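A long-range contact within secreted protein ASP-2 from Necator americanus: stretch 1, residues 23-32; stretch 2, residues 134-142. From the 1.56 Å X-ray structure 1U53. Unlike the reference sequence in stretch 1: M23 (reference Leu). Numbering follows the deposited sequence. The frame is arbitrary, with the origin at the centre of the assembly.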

# COMPACT_ATOMS: atom_id res chain seq x y z
N MET A 23 -2.92 -1.88 -8.75
CA MET A 23 -1.70 -2.53 -8.27
C MET A 23 -1.86 -2.92 -6.82
O MET A 23 -1.49 -4.01 -6.41
CB MET A 23 -0.49 -1.59 -8.32
CG MET A 23 -0.10 -1.19 -9.63
SD MET A 23 1.46 -1.88 -10.20
CE MET A 23 2.47 -2.58 -8.99
N HIS A 24 -2.41 -2.02 -6.00
CA HIS A 24 -2.59 -2.44 -4.60
C HIS A 24 -3.52 -3.62 -4.45
O HIS A 24 -3.23 -4.58 -3.70
CB HIS A 24 -3.07 -1.28 -3.72
CG HIS A 24 -1.95 -0.39 -3.23
ND1 HIS A 24 -1.29 0.51 -4.04
CD2 HIS A 24 -1.41 -0.26 -1.99
CE1 HIS A 24 -0.36 1.14 -3.32
NE2 HIS A 24 -0.43 0.68 -2.07
N ASN A 25 -4.67 -3.58 -5.14
CA ASN A 25 -5.61 -4.70 -4.99
C ASN A 25 -5.10 -5.99 -5.62
O ASN A 25 -5.31 -7.08 -5.07
CB ASN A 25 -6.98 -4.35 -5.51
CG ASN A 25 -7.73 -3.51 -4.53
OD1 ASN A 25 -7.61 -3.71 -3.34
ND2 ASN A 25 -8.49 -2.52 -5.03
N SER A 26 -4.39 -5.85 -6.73
CA SER A 26 -3.77 -7.00 -7.38
C SER A 26 -2.79 -7.72 -6.44
O SER A 26 -2.78 -8.92 -6.33
CB SER A 26 -2.97 -6.51 -8.58
OG SER A 26 -2.25 -7.57 -9.21
N LEU A 27 -1.92 -6.95 -5.82
CA LEU A 27 -0.87 -7.51 -4.98
C LEU A 27 -1.47 -8.02 -3.67
O LEU A 27 -1.04 -9.10 -3.19
CB LEU A 27 0.20 -6.44 -4.75
CG LEU A 27 0.99 -6.09 -6.02
CD1 LEU A 27 1.84 -4.83 -5.85
CD2 LEU A 27 1.90 -7.24 -6.40
N ARG A 28 -2.44 -7.29 -3.10
CA ARG A 28 -3.18 -7.88 -1.96
C ARG A 28 -3.75 -9.23 -2.34
O ARG A 28 -3.75 -10.17 -1.53
CB ARG A 28 -4.29 -6.90 -1.51
CG ARG A 28 -3.64 -5.73 -0.83
CD ARG A 28 -4.61 -4.55 -0.62
NE ARG A 28 -5.64 -4.80 0.41
CZ ARG A 28 -5.49 -4.56 1.72
NH1 ARG A 28 -4.34 -4.09 2.22
NH2 ARG A 28 -6.50 -4.81 2.54
N SER A 29 -4.29 -9.31 -3.56
CA SER A 29 -4.93 -10.56 -3.98
C SER A 29 -3.88 -11.66 -4.13
O SER A 29 -4.06 -12.77 -3.63
CB SER A 29 -5.72 -10.38 -5.31
OG SER A 29 -6.06 -11.65 -5.91
N SER A 30 -2.76 -11.35 -4.78
CA SER A 30 -1.67 -12.35 -4.86
C SER A 30 -1.25 -12.88 -3.49
O SER A 30 -1.07 -14.08 -3.32
CB SER A 30 -0.44 -11.80 -5.58
OG SER A 30 0.37 -10.93 -4.80
N VAL A 31 -1.07 -12.00 -2.52
CA VAL A 31 -0.70 -12.45 -1.18
C VAL A 31 -1.82 -13.34 -0.62
O VAL A 31 -1.57 -14.43 -0.12
CB VAL A 31 -0.45 -11.24 -0.25
CG1 VAL A 31 -0.39 -11.68 1.23
CG2 VAL A 31 0.78 -10.50 -0.72
N ALA A 32 -3.06 -12.86 -0.67
CA ALA A 32 -4.19 -13.58 -0.08
C ALA A 32 -4.37 -14.98 -0.65
O ALA A 32 -4.72 -15.93 0.08
CB ALA A 32 -5.48 -12.73 -0.20
N HIS A 134 6.96 -0.99 4.33
CA HIS A 134 6.16 -0.48 3.21
C HIS A 134 5.27 -1.60 2.68
O HIS A 134 4.11 -1.39 2.38
CB HIS A 134 7.04 0.08 2.08
CG HIS A 134 7.98 1.15 2.52
ND1 HIS A 134 9.33 0.92 2.71
CD2 HIS A 134 7.78 2.46 2.78
CE1 HIS A 134 9.91 2.05 3.08
NE2 HIS A 134 8.99 3.00 3.15
N TYR A 135 5.83 -2.80 2.49
CA TYR A 135 5.01 -3.96 2.16
C TYR A 135 3.88 -4.22 3.13
O TYR A 135 2.73 -4.42 2.70
CB TYR A 135 5.92 -5.22 2.04
CG TYR A 135 5.13 -6.52 2.08
CD1 TYR A 135 4.43 -6.96 0.98
CD2 TYR A 135 5.04 -7.26 3.26
CE1 TYR A 135 3.70 -8.13 1.01
CE2 TYR A 135 4.30 -8.44 3.31
CZ TYR A 135 3.63 -8.84 2.19
OH TYR A 135 2.90 -9.99 2.23
N THR A 136 4.18 -4.23 4.43
CA THR A 136 3.15 -4.61 5.41
C THR A 136 1.99 -3.60 5.38
O THR A 136 0.85 -3.95 5.64
CB THR A 136 3.72 -4.74 6.84
OG1 THR A 136 4.34 -3.50 7.21
CG2 THR A 136 4.73 -5.83 6.89
N GLN A 137 2.29 -2.32 5.09
CA GLN A 137 1.19 -1.39 4.93
C GLN A 137 0.36 -1.67 3.66
O GLN A 137 -0.86 -1.57 3.67
CB GLN A 137 1.68 0.08 5.02
CG GLN A 137 0.59 1.11 4.79
CD GLN A 137 -0.56 1.07 5.83
OE1 GLN A 137 -1.60 0.36 5.65
NE2 GLN A 137 -0.43 1.88 6.88
N MET A 138 1.02 -2.06 2.56
CA MET A 138 0.25 -2.29 1.35
C MET A 138 -0.74 -3.44 1.57
O MET A 138 -1.82 -3.41 0.99
CB MET A 138 1.17 -2.70 0.18
CG MET A 138 1.89 -1.50 -0.41
SD MET A 138 2.89 -2.00 -1.86
CE MET A 138 1.55 -2.16 -3.07
N VAL A 139 -0.35 -4.48 2.32
CA VAL A 139 -1.22 -5.64 2.50
C VAL A 139 -1.87 -5.74 3.88
O VAL A 139 -2.29 -6.82 4.29
CB VAL A 139 -0.50 -6.98 2.16
CG1 VAL A 139 0.07 -6.95 0.67
CG2 VAL A 139 0.65 -7.27 3.16
N TRP A 140 -1.95 -4.61 4.60
CA TRP A 140 -2.60 -4.59 5.91
C TRP A 140 -4.10 -4.86 5.74
O TRP A 140 -4.80 -4.15 5.02
CB TRP A 140 -2.36 -3.22 6.55
CG TRP A 140 -2.62 -3.23 8.04
CD1 TRP A 140 -3.74 -2.83 8.69
CD2 TRP A 140 -1.68 -3.63 9.04
NE1 TRP A 140 -3.54 -2.95 10.08
CE2 TRP A 140 -2.30 -3.47 10.30
CE3 TRP A 140 -0.37 -4.13 8.98
CZ2 TRP A 140 -1.64 -3.80 11.50
CZ3 TRP A 140 0.28 -4.46 10.15
CH2 TRP A 140 -0.36 -4.29 11.41
N GLN A 141 -4.59 -5.91 6.40
CA GLN A 141 -5.93 -6.43 6.13
C GLN A 141 -6.96 -5.34 6.27
O GLN A 141 -7.87 -5.24 5.43
CB GLN A 141 -6.20 -7.58 7.09
CG GLN A 141 -7.66 -7.97 7.16
CD GLN A 141 -7.83 -9.03 8.18
OE1 GLN A 141 -7.26 -10.08 8.04
NE2 GLN A 141 -8.62 -8.76 9.22
N GLU A 142 -6.86 -4.59 7.37
CA GLU A 142 -7.93 -3.66 7.73
C GLU A 142 -7.84 -2.31 7.03
O GLU A 142 -8.78 -1.49 7.11
CB GLU A 142 -8.01 -3.53 9.24
CG GLU A 142 -8.43 -4.87 9.88
CD GLU A 142 -9.83 -5.24 9.53
OE1 GLU A 142 -10.65 -4.31 9.35
OE2 GLU A 142 -10.15 -6.46 9.45

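Two segments more than a hundred residues apart in sequence meet nearly at right angles. Residues 23-32 form one continuous helix, whereas 134-138 end a second helix whose axis passes 11.0 Å from the first at 92°. V139 is the first residue to leave helical phi/psi, the chain continues as loop or turn, and the contact spans the helix end and the turn that follows: the CA atoms of R28 and V139 lie 5.4 Å apart. The residues of stretch 1 that touch stretch 2 are H24, L27, R28 and V31, which follow the i, i+3, i+4, i+7 pattern and so share one side of the helix.

M138 supplies the most prominent bump. Its CA-to-CB bond points sideways, but chi angles m, t and p carry the end of the side chain onto the first helix, where CE lies in the hollow between H24 and L27. The methyl sits over one face of the imidazole, 3.6 Å from M138 CE to the centroid of the H24 ring and only 12° off the ring normal, a CH-pi contact. M138 CE also rests 3.9 Å from L27 CD1. A long, flexible, unbranched side chain suits this place because it can bend to lay its methyl on a flat ring while also touching a leucine. The face of H24 serves packing, while its two ring nitrogens are hydrogen-bonded elsewhere in the structure.

Farther along the helix, V31 points toward the second stretch. V31 CG2 packs against V139 and Y135, 3.9 Å from V139 CG1 and 3.7 Å from Y135 OH, and approaches the edge of the Y135 ring rather than its face. Valine suits both positions because its short branched side chain offers methyls that meet without polar groups needing partners.

Between these apolar patches, R28 reaches past V139 to the end of the helix and the turn beyond. R28 NH1 donates to M138 O at 2.9 Å and to W140 O at 2.8 Å. R28 NH2 also donates to W140 O, at 3.1 Å, and, weakly, to Q141 O at 3.2 Å. All three oxygens lie near the guanidinium plane, so the flat group meets these carbonyls edge-on. Arginine suits the site because its planar array of N-H donors can serve several acceptors at once. Its aliphatic part still packs, with R28 CG 4.2 Å from V139 CG1. Altogether 431 Å² is covered, M138 and R28 contributing most; H24, R28, V31, Y135, M138 and V139 are buried, L27 partly exposed.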